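Local structure of oligopeptide-binding protein oppA (Lactococcus lactis, 3DRF) at residues R333-Y338 against K434-K439; L411-R416 against Q427-Q432; A420-I425 against G445-F450. The protein binds oligopeptides in a large cavity that closes around them and serves as the receptor of an ABC transporter for their uptake. One frame throughout, in Å; residues are numbered along the deposited sequence.

Interaction 1 (R333-Y338 against K434-K439)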
loop_
_atom_site.group_PDB
_atom_site.type_symbol
_atom_site.label_atom_id
_atom_site.label_comp_id
_atom_site.label_asym_id
_atom_site.label_seq_id
_atom_site.Cartn_x
_atom_site.Cartn_y
_atom_site.Cartn_z
ATOM N N ARG A 333 -9.026 18.011 15.430
ATOM C CA ARG A 333 -8.790 16.699 14.746
ATOM C C ARG A 333 -9.821 15.655 15.168
ATOM O O ARG A 333 -10.373 14.995 14.389
ATOM C CB ARG A 333 -7.350 16.149 15.049
ATOM C CG ARG A 333 -6.262 17.110 14.454
ATOM C CD ARG A 333 -4.840 16.477 14.434
ATOM N NE ARG A 333 -4.419 15.949 15.758
ATOM C CZ ARG A 333 -3.727 16.640 16.658
ATOM N NH1 ARG A 333 -3.412 17.905 16.451
ATOM N NH2 ARG A 333 -3.365 16.088 17.811
ATOM N N GLN A 334 -10.052 15.576 16.476
ATOM C CA GLN A 334 -11.010 14.619 17.019
ATOM C C GLN A 334 -12.450 14.956 16.584
ATOM O O GLN A 334 -13.177 14.102 16.158
ATOM C CB GLN A 334 -10.927 14.610 18.562
ATOM C CG GLN A 334 -9.588 13.976 19.123
ATOM C CD GLN A 334 -9.523 14.048 20.621
ATOM O OE1 GLN A 334 -10.330 14.676 21.221
ATOM N NE2 GLN A 334 -8.589 13.345 21.207
ATOM N N ALA A 335 -12.785 16.249 16.645
ATOM C CA ALA A 335 -14.156 16.708 16.318
ATOM C C ALA A 335 -14.510 16.363 14.849
ATOM O O ALA A 335 -15.555 15.899 14.554
ATOM C CB ALA A 335 -14.335 18.255 16.613
ATOM N N ILE A 336 -13.549 16.616 13.971
ATOM C CA ILE A 336 -13.759 16.389 12.531
ATOM C C ILE A 336 -13.973 14.867 12.268
ATOM O O ILE A 336 -14.735 14.485 11.472
ATOM C CB ILE A 336 -12.619 17.046 11.737
ATOM C CG1 ILE A 336 -12.789 18.573 11.799
ATOM C CG2 ILE A 336 -12.591 16.550 10.227
ATOM C CD1 ILE A 336 -11.585 19.381 11.215
ATOM N N GLY A 337 -13.271 14.035 13.044
ATOM C CA GLY A 337 -13.496 12.576 13.023
ATOM C C GLY A 337 -14.886 12.153 13.542
ATOM O O GLY A 337 -15.556 11.430 12.921
ATOM N N TYR A 338 -15.283 12.736 14.676
ATOM C CA TYR A 338 -16.614 12.383 15.255
ATOM C C TYR A 338 -17.799 12.841 14.393
ATOM O O TYR A 338 -18.853 12.306 14.492
ATOM C CB TYR A 338 -16.779 12.925 16.694
ATOM C CG TYR A 338 -15.986 12.136 17.723
ATOM C CD1 TYR A 338 -16.235 10.785 17.926
ATOM C CD2 TYR A 338 -15.003 12.746 18.496
ATOM C CE1 TYR A 338 -15.505 10.030 18.874
ATOM C CE2 TYR A 338 -14.277 12.011 19.449
ATOM C CZ TYR A 338 -14.543 10.656 19.617
ATOM O OH TYR A 338 -13.824 9.958 20.548
ATOM N N LYS A 434 -20.234 21.046 8.202
ATOM C CA LYS A 434 -21.018 22.281 8.373
ATOM C C LYS A 434 -21.884 22.209 9.654
ATOM O O LYS A 434 -22.010 23.190 10.334
ATOM C CB LYS A 434 -21.841 22.534 7.118
ATOM C CG LYS A 434 -22.702 23.827 7.203
ATOM C CD LYS A 434 -23.377 24.085 5.862
ATOM C CE LYS A 434 -24.161 25.439 5.835
ATOM N NZ LYS A 434 -25.040 25.498 4.622
ATOM N N LYS A 435 -22.448 21.046 9.954
ATOM C CA LYS A 435 -23.213 20.865 11.207
ATOM C C LYS A 435 -22.398 21.177 12.452
ATOM O O LYS A 435 -22.962 21.561 13.449
ATOM C CB LYS A 435 -23.801 19.447 11.354
ATOM C CG LYS A 435 -24.777 19.007 10.242
ATOM C CD LYS A 435 -25.149 17.510 10.425
ATOM C CE LYS A 435 -26.042 17.015 9.330
ATOM N NZ LYS A 435 -26.381 15.638 9.581
ATOM N N ILE A 436 -21.091 21.003 12.403
ATOM C CA ILE A 436 -20.230 21.335 13.575
ATOM C C ILE A 436 -19.455 22.644 13.422
ATOM O O ILE A 436 -18.584 22.908 14.149
ATOM C CB ILE A 436 -19.251 20.184 13.978
ATOM C CG1 ILE A 436 -18.251 19.902 12.831
ATOM C CG2 ILE A 436 -20.068 18.860 14.395
ATOM C CD1 ILE A 436 -17.014 19.089 13.254
ATOM N N GLY A 437 -19.829 23.438 12.442
ATOM C CA GLY A 437 -19.276 24.768 12.238
ATOM C C GLY A 437 -17.877 24.825 11.626
ATOM O O GLY A 437 -17.177 25.751 11.786
ATOM N N VAL A 438 -17.586 23.804 10.843
ATOM C CA VAL A 438 -16.327 23.733 10.091
ATOM C C VAL A 438 -16.644 23.879 8.602
ATOM O O VAL A 438 -17.418 23.140 8.054
ATOM C CB VAL A 438 -15.616 22.391 10.361
ATOM C CG1 VAL A 438 -14.275 22.333 9.549
ATOM C CG2 VAL A 438 -15.358 22.262 11.879
ATOM N N LYS A 439 -16.031 24.861 7.979
ATOM C CA LYS A 439 -16.194 25.115 6.563
ATOM C C LYS A 439 -15.125 24.351 5.767
ATOM O O LYS A 439 -13.977 24.571 5.893
ATOM C CB LYS A 439 -16.091 26.607 6.224
ATOM C CG LYS A 439 -16.468 26.888 4.766
ATOM C CD LYS A 439 -16.030 28.278 4.340
ATOM C CE LYS A 439 -16.969 29.242 4.852
ATOM N NZ LYS A 439 -16.698 30.653 4.375
#

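Interaction 2 (L411-R416 against Q427-Q432)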
loop_
_atom_site.group_PDB
_atom_site.type_symbol
_atom_site.label_atom_id
_atom_site.label_comp_id
_atom_site.label_asym_id
_atom_site.label_seq_id
_atom_site.Cartn_x
_atom_site.Cartn_y
_atom_site.Cartn_z
ATOM N N LEU A 411 -11.172 24.817 5.967
ATOM C CA LEU A 411 -10.174 23.803 5.547
ATOM C C LEU A 411 -10.442 23.334 4.120
ATOM O O LEU A 411 -11.534 23.302 3.657
ATOM C CB LEU A 411 -10.193 22.575 6.499
ATOM C CG LEU A 411 -9.983 22.945 7.990
ATOM C CD1 LEU A 411 -10.308 21.745 8.913
ATOM C CD2 LEU A 411 -8.576 23.371 8.231
ATOM N N VAL A 412 -9.360 22.903 3.501
ATOM C CA VAL A 412 -9.407 22.335 2.157
ATOM C C VAL A 412 -9.345 20.809 2.224
ATOM O O VAL A 412 -8.439 20.259 2.776
ATOM C CB VAL A 412 -8.211 22.868 1.304
ATOM C CG1 VAL A 412 -8.145 22.115 -0.028
ATOM C CG2 VAL A 412 -8.300 24.407 1.093
ATOM N N TYR A 413 -10.300 20.188 1.565
ATOM C CA TYR A 413 -10.430 18.723 1.522
ATOM C C TYR A 413 -10.055 18.228 0.131
ATOM O O TYR A 413 -10.784 18.422 -0.821
ATOM C CB TYR A 413 -11.872 18.371 1.782
ATOM C CG TYR A 413 -12.308 16.873 1.781
ATOM C CD1 TYR A 413 -11.406 15.807 1.970
ATOM C CD2 TYR A 413 -13.661 16.540 1.627
ATOM C CE1 TYR A 413 -11.867 14.490 1.985
ATOM C CE2 TYR A 413 -14.098 15.280 1.657
ATOM C CZ TYR A 413 -13.184 14.248 1.830
ATOM O OH TYR A 413 -13.590 12.950 1.869
ATOM N N ALA A 414 -8.894 17.598 0.049
ATOM C CA ALA A 414 -8.426 16.974 -1.209
ATOM C C ALA A 414 -9.083 15.567 -1.406
ATOM O O ALA A 414 -8.449 14.552 -1.293
ATOM C CB ALA A 414 -6.872 16.862 -1.230
ATOM N N ALA A 415 -10.380 15.547 -1.625
ATOM C CA ALA A 415 -11.112 14.327 -1.895
ATOM C C ALA A 415 -10.728 13.825 -3.292
ATOM O O ALA A 415 -10.429 14.570 -4.197
ATOM C CB ALA A 415 -12.625 14.584 -1.784
ATOM N N ARG A 416 -10.745 12.506 -3.397
ATOM C CA ARG A 416 -10.318 11.802 -4.604
ATOM C C ARG A 416 -11.482 11.342 -5.499
ATOM O O ARG A 416 -12.556 11.099 -5.051
ATOM C CB ARG A 416 -9.484 10.575 -4.201
ATOM C CG ARG A 416 -8.287 10.905 -3.273
ATOM C CD ARG A 416 -7.316 9.738 -3.169
ATOM N NE ARG A 416 -7.947 8.595 -2.586
ATOM C CZ ARG A 416 -7.324 7.465 -2.366
ATOM N NH1 ARG A 416 -6.089 7.323 -2.718
ATOM N NH2 ARG A 416 -7.977 6.461 -1.886
ATOM N N GLN A 427 -19.476 15.410 -0.636
ATOM C CA GLN A 427 -20.387 16.500 -0.263
ATOM C C GLN A 427 -21.152 16.169 1.028
ATOM O O GLN A 427 -21.364 17.019 1.843
ATOM C CB GLN A 427 -21.353 16.786 -1.417
ATOM C CG GLN A 427 -20.743 17.452 -2.595
ATOM C CD GLN A 427 -20.067 18.755 -2.290
ATOM O OE1 GLN A 427 -20.390 19.460 -1.371
ATOM N NE2 GLN A 427 -19.192 19.094 -3.165
ATOM N N ASN A 428 -21.520 14.908 1.179
ATOM C CA ASN A 428 -22.120 14.420 2.428
ATOM C C ASN A 428 -21.228 14.699 3.684
ATOM O O ASN A 428 -21.721 15.193 4.658
ATOM C CB ASN A 428 -22.466 12.931 2.331
ATOM C CG ASN A 428 -22.601 12.256 3.676
ATOM O OD1 ASN A 428 -23.639 12.267 4.284
ATOM N ND2 ASN A 428 -21.537 11.665 4.128
ATOM N N TYR A 429 -19.913 14.454 3.576
ATOM C CA TYR A 429 -18.995 14.796 4.681
ATOM C C TYR A 429 -18.884 16.319 4.886
ATOM O O TYR A 429 -18.868 16.751 5.993
ATOM C CB TYR A 429 -17.623 14.117 4.507
ATOM C CG TYR A 429 -17.681 12.579 4.639
ATOM C CD1 TYR A 429 -18.444 11.934 5.633
ATOM C CD2 TYR A 429 -16.980 11.781 3.723
ATOM C CE1 TYR A 429 -18.468 10.520 5.730
ATOM C CE2 TYR A 429 -16.999 10.397 3.821
ATOM C CZ TYR A 429 -17.732 9.783 4.818
ATOM O OH TYR A 429 -17.800 8.428 4.952
ATOM N N ILE A 430 -18.804 17.073 3.795
ATOM C CA ILE A 430 -18.818 18.531 3.887
ATOM C C ILE A 430 -20.077 19.030 4.660
ATOM O O ILE A 430 -19.973 19.905 5.474
ATOM C CB ILE A 430 -18.705 19.150 2.457
ATOM C CG1 ILE A 430 -17.273 18.942 1.935
ATOM C CG2 ILE A 430 -19.002 20.679 2.497
ATOM C CD1 ILE A 430 -17.046 19.372 0.435
ATOM N N GLN A 431 -21.216 18.443 4.352
ATOM C CA GLN A 431 -22.465 18.716 5.047
ATOM C C GLN A 431 -22.373 18.351 6.528
ATOM O O GLN A 431 -22.797 19.101 7.333
ATOM C CB GLN A 431 -23.602 17.934 4.366
ATOM C CG GLN A 431 -24.927 17.990 5.092
ATOM C CD GLN A 431 -25.929 16.935 4.627
ATOM O OE1 GLN A 431 -25.663 16.089 3.789
ATOM N NE2 GLN A 431 -27.129 17.036 5.179
ATOM N N GLN A 432 -21.774 17.223 6.891
ATOM C CA GLN A 432 -21.630 16.903 8.313
ATOM C C GLN A 432 -20.704 17.924 9.023
ATOM O O GLN A 432 -20.977 18.338 10.117
ATOM C CB GLN A 432 -21.091 15.459 8.537
ATOM C CG GLN A 432 -21.862 14.340 7.818
ATOM C CD GLN A 432 -23.383 14.417 8.021
ATOM O OE1 GLN A 432 -23.858 14.464 9.110
ATOM N NE2 GLN A 432 -24.087 14.426 6.937
#

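Interaction 3 (A420-I425 against G445-F450)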
loop_
_atom_site.group_PDB
_atom_site.type_symbol
_atom_site.label_atom_id
_atom_site.label_comp_id
_atom_site.label_asym_id
_atom_site.label_seq_id
_atom_site.Cartn_x
_atom_site.Cartn_y
_atom_site.Cartn_z
ATOM N N ALA A 420 -19.286 6.308 -9.117
ATOM C CA ALA A 420 -20.350 7.272 -9.398
ATOM C C ALA A 420 -20.909 7.985 -8.151
ATOM O O ALA A 420 -21.530 8.944 -8.270
ATOM C CB ALA A 420 -21.500 6.588 -10.168
ATOM N N ASN A 421 -20.632 7.437 -6.983
ATOM C CA ASN A 421 -21.092 8.040 -5.737
ATOM C C ASN A 421 -20.065 8.938 -5.017
ATOM O O ASN A 421 -20.366 9.525 -3.980
ATOM C CB ASN A 421 -21.532 6.956 -4.762
ATOM C CG ASN A 421 -22.540 5.981 -5.376
ATOM O OD1 ASN A 421 -23.470 6.399 -5.984
ATOM N ND2 ASN A 421 -22.368 4.731 -5.088
ATOM N N ALA A 422 -18.846 9.020 -5.551
ATOM C CA ALA A 422 -17.769 9.712 -4.829
ATOM C C ALA A 422 -18.068 11.194 -4.568
ATOM O O ALA A 422 -17.807 11.686 -3.524
ATOM C CB ALA A 422 -16.422 9.538 -5.590
ATOM N N GLU A 423 -18.651 11.883 -5.536
ATOM C CA GLU A 423 -19.005 13.300 -5.344
ATOM C C GLU A 423 -20.073 13.456 -4.236
ATOM O O GLU A 423 -19.944 14.288 -3.372
ATOM C CB GLU A 423 -19.560 13.938 -6.642
ATOM C CG GLU A 423 -18.675 13.976 -7.822
ATOM C CD GLU A 423 -18.018 15.306 -7.990
ATOM O OE1 GLU A 423 -18.162 16.208 -7.117
ATOM O OE2 GLU A 423 -17.338 15.347 -9.024
ATOM N N THR A 424 -21.065 12.605 -4.303
ATOM C CA THR A 424 -22.152 12.581 -3.325
ATOM C C THR A 424 -21.593 12.353 -1.905
ATOM O O THR A 424 -21.919 13.025 -0.981
ATOM C CB THR A 424 -23.179 11.473 -3.688
ATOM O OG1 THR A 424 -23.792 11.822 -4.936
ATOM C CG2 THR A 424 -24.278 11.382 -2.640
ATOM N N ILE A 425 -20.706 11.391 -1.779
ATOM C CA ILE A 425 -20.149 11.023 -0.473
ATOM C C ILE A 425 -19.280 12.159 0.070
ATOM O O ILE A 425 -19.447 12.512 1.194
ATOM C CB ILE A 425 -19.358 9.684 -0.558
ATOM C CG1 ILE A 425 -20.347 8.546 -0.783
ATOM C CG2 ILE A 425 -18.547 9.478 0.717
ATOM C CD1 ILE A 425 -19.660 7.257 -1.235
ATOM N N GLY A 445 -12.115 22.913 -6.167
ATOM C CA GLY A 445 -13.554 22.794 -6.424
ATOM C C GLY A 445 -13.976 21.502 -7.090
ATOM O O GLY A 445 -15.025 21.430 -7.632
ATOM N N LYS A 446 -13.115 20.479 -7.057
ATOM C CA LYS A 446 -13.420 19.205 -7.695
ATOM C C LYS A 446 -12.686 18.056 -7.005
ATOM O O LYS A 446 -11.850 18.260 -6.214
ATOM C CB LYS A 446 -12.925 19.279 -9.151
ATOM C CG LYS A 446 -11.477 19.524 -9.272
ATOM C CD LYS A 446 -11.158 19.478 -10.773
ATOM C CE LYS A 446 -9.812 19.116 -10.983
ATOM N NZ LYS A 446 -9.395 17.788 -10.619
ATOM N N LEU A 447 -13.018 16.853 -7.410
ATOM C CA LEU A 447 -12.315 15.645 -6.952
ATOM C C LEU A 447 -10.995 15.484 -7.676
ATOM O O LEU A 447 -10.865 15.795 -8.795
ATOM C CB LEU A 447 -13.216 14.430 -7.182
ATOM C CG LEU A 447 -14.568 14.422 -6.453
ATOM C CD1 LEU A 447 -15.285 13.060 -6.804
ATOM C CD2 LEU A 447 -14.375 14.598 -4.963
ATOM N N MET A 448 -10.012 14.935 -6.993
ATOM C CA MET A 448 -8.649 14.867 -7.519
ATOM C C MET A 448 -8.372 13.513 -8.176
ATOM O O MET A 448 -8.615 12.493 -7.605
ATOM C CB MET A 448 -7.659 15.101 -6.354
ATOM C CG MET A 448 -6.202 15.312 -6.850
ATOM S SD MET A 448 -5.062 15.797 -5.540
ATOM C CE MET A 448 -5.591 17.498 -5.268
ATOM N N GLU A 449 -7.841 13.552 -9.378
ATOM C CA GLU A 449 -7.431 12.332 -10.128
ATOM C C GLU A 449 -6.300 11.572 -9.357
ATOM O O GLU A 449 -5.443 12.162 -8.748
ATOM C CB GLU A 449 -6.959 12.758 -11.544
ATOM C CG GLU A 449 -6.568 11.585 -12.478
ATOM C CD GLU A 449 -5.107 11.174 -12.370
ATOM O OE1 GLU A 449 -4.280 12.022 -12.071
ATOM O OE2 GLU A 449 -4.849 10.019 -12.607
ATOM N N PHE A 450 -6.386 10.262 -9.405
ATOM C CA PHE A 450 -5.546 9.409 -8.554
ATOM C C PHE A 450 -4.007 9.564 -8.732
ATOM O O PHE A 450 -3.323 9.751 -7.790
ATOM C CB PHE A 450 -5.950 7.948 -8.695
ATOM C CG PHE A 450 -5.077 6.996 -7.881
ATOM C CD1 PHE A 450 -5.136 6.932 -6.485
ATOM C CD2 PHE A 450 -4.199 6.168 -8.518
ATOM C CE1 PHE A 450 -4.308 6.022 -5.775
ATOM C CE2 PHE A 450 -3.407 5.270 -7.813
ATOM C CZ PHE A 450 -3.463 5.208 -6.452
HETATM O O HOH W 1 -15.502 16.962 -8.879
#

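Interaction 1 (R333-Y338 against K434-K439)
The CD1 methyl of I436 lies on one face of the A335-I336 peptide group. This group is the flat one in the contact, and it belongs to helix 330-339. The methyl sits above its plane, 3.7 Å from A335 O and 4.0 Å from A335 C. The same CD1 also faces two side chains of the helix. It is 4.4 Å from A335 CB, on a side chain that points toward the turn, and 4.5 Å from I336 CG1. The torsions explain this reach. In I436 the CG1 branch stands between the backbone N and the carbonyl carbon (chi1 63°), and CD1 continues outward in an extended chain (chi2 164°). The I436 half of the contact is carried by this one methyl.

The other segment is the C-terminal end of helix 422-435 and the turn after it. G437, with a positive phi of 76°, is the C-prime residue of a Schellman motif. G437 N bonds to K434 O at 3.0 Å, and V438 N bonds to W433 O. The turn stops the helix and leads directly into strand 439-442. I436 and V438, on either side of the glycine, both point toward helix 330-339.

V438 makes the second touch. Its CG1 lies 4.3 Å from CD1 of I336, methyl against methyl. The CB of I336 does not aim at the turn, but its extended CG1-CD1 branch comes nearer. No hydrogen bond links the two segments, and all four touching residues are buried. W433 adds a polar tie nearby, since its indole NE1 bonds to I336 O. Helix 381-390 covers I436 through L381, A384 and N385. Strand 407-414 packs L411 against both I336 and V438.

Interaction 2 (L411-R416 against Q427-Q432)
Y413 meets Y429 and I430 with different parts of its side chain. Packing is closest around the Y413 ring itself, and the touches to the helix are lighter. I430 CG1 lies at the edge of the Y413 ring, near its plane, 4.3 Å from CD2. The hydroxyl oxygen of Y413 comes within 4.0 Å of CD2 of Y429, and the two tyrosines lean across one another at a slant. With CG trans to the backbone N (chi1 179°), the Y413 ring is carried over toward the helix, where its hydroxyl reaches Y429.

A neighbour in the same segment packs on one face of the Y413 ring. A415 CB sits 3.6 Å above the ring plane, over its centre. A414 is the centre of an inverse gamma turn, closed by a weak bond of 3.0 Å from A415 N to Y413 O. This bend folds the chain back so that A415 can lie on the ring. Y413 also meets the W433 ring edge-to-face. Its hydroxyl is hydrogen-bonded to D470 of the neighbouring strand 468-474, so the polar end of this buried ring is satisfied from the sheet.

The contact belongs to a beta-alpha-beta unit. Strand 407-414 leads into helix 422-435, and the chain returns in strand 439-442, which runs parallel to the first strand. Y413 and I430 both touch V440 of that returning strand, and so share a small core between helix and sheet.

The solvent side is looser. Q427 points away from the strand, and Q431 is also exposed on the helix. I430 is partly exposed, in contrast to the buried tyrosines. Y429 stays on the inner side, where R340 makes a cation-pi contact with its ring and V342 and V345 of helix 342-349 touch it.

Interaction 3 (A420-I425 against G445-F450)
The backbone N of L447, the residue that packs on E423, donates a hydrogen bond of 2.9 Å to a water molecule. The same water lies beside OE2 of E423, to which it would give a hydrogen. The modelled separation there is too short to be relied on, and a water link between the two segments remains doubtful.

The apolar part lies beside this water. CD1 of L447 is 3.7 Å from CG of E423, and the glutamate's carboxylate carbon CD is also 3.7 Å from that methyl. E423 bends at chi2 (-99°), which turns the carboxylate back across the leucine. CD1 of L447 also reaches CB of A422 at 3.9 Å. L447 is buried, while E423 lies at the exposed margin.

In the fold, the first turn of helix 422-435 here packs on the loop that follows strand 439-442 and leads to helix 450-458. The I425 N to N421 O bond, 2.9 Å, lies in this turn. At the far end of the loop E449 is the N-cap of helix 450-458, and its carboxylate accepts from the backbone N of N451 and of S452. K446 points away from helix 422-435. Its NZ donates a hydrogen bond to L447 O (3.1 Å), approaching 34° out of the carbonyl plane; the side chain also touches a crystal neighbour.

All three interactions use helix 422-435: interaction 3 its first turn, interaction 2 its middle and interaction 1 its C-terminal end. The centres of interactions 1 and 2 are about 11 Å apart, those of 2 and 3 about 10 Å, and those of 1 and 3 about 20 Å. Interactions 1 and 2 join through a probable backbone bond of 2.8 Å from L411 N to K439 O. Interactions 2 and 3 join through another, 2.9 Å from M448 N to A415 O. The bound peptide lies near this second junction: R416 makes a weak hydrogen bond to its backbone and F450 packs on it, though neither residue touches the opposite segment of its own pair.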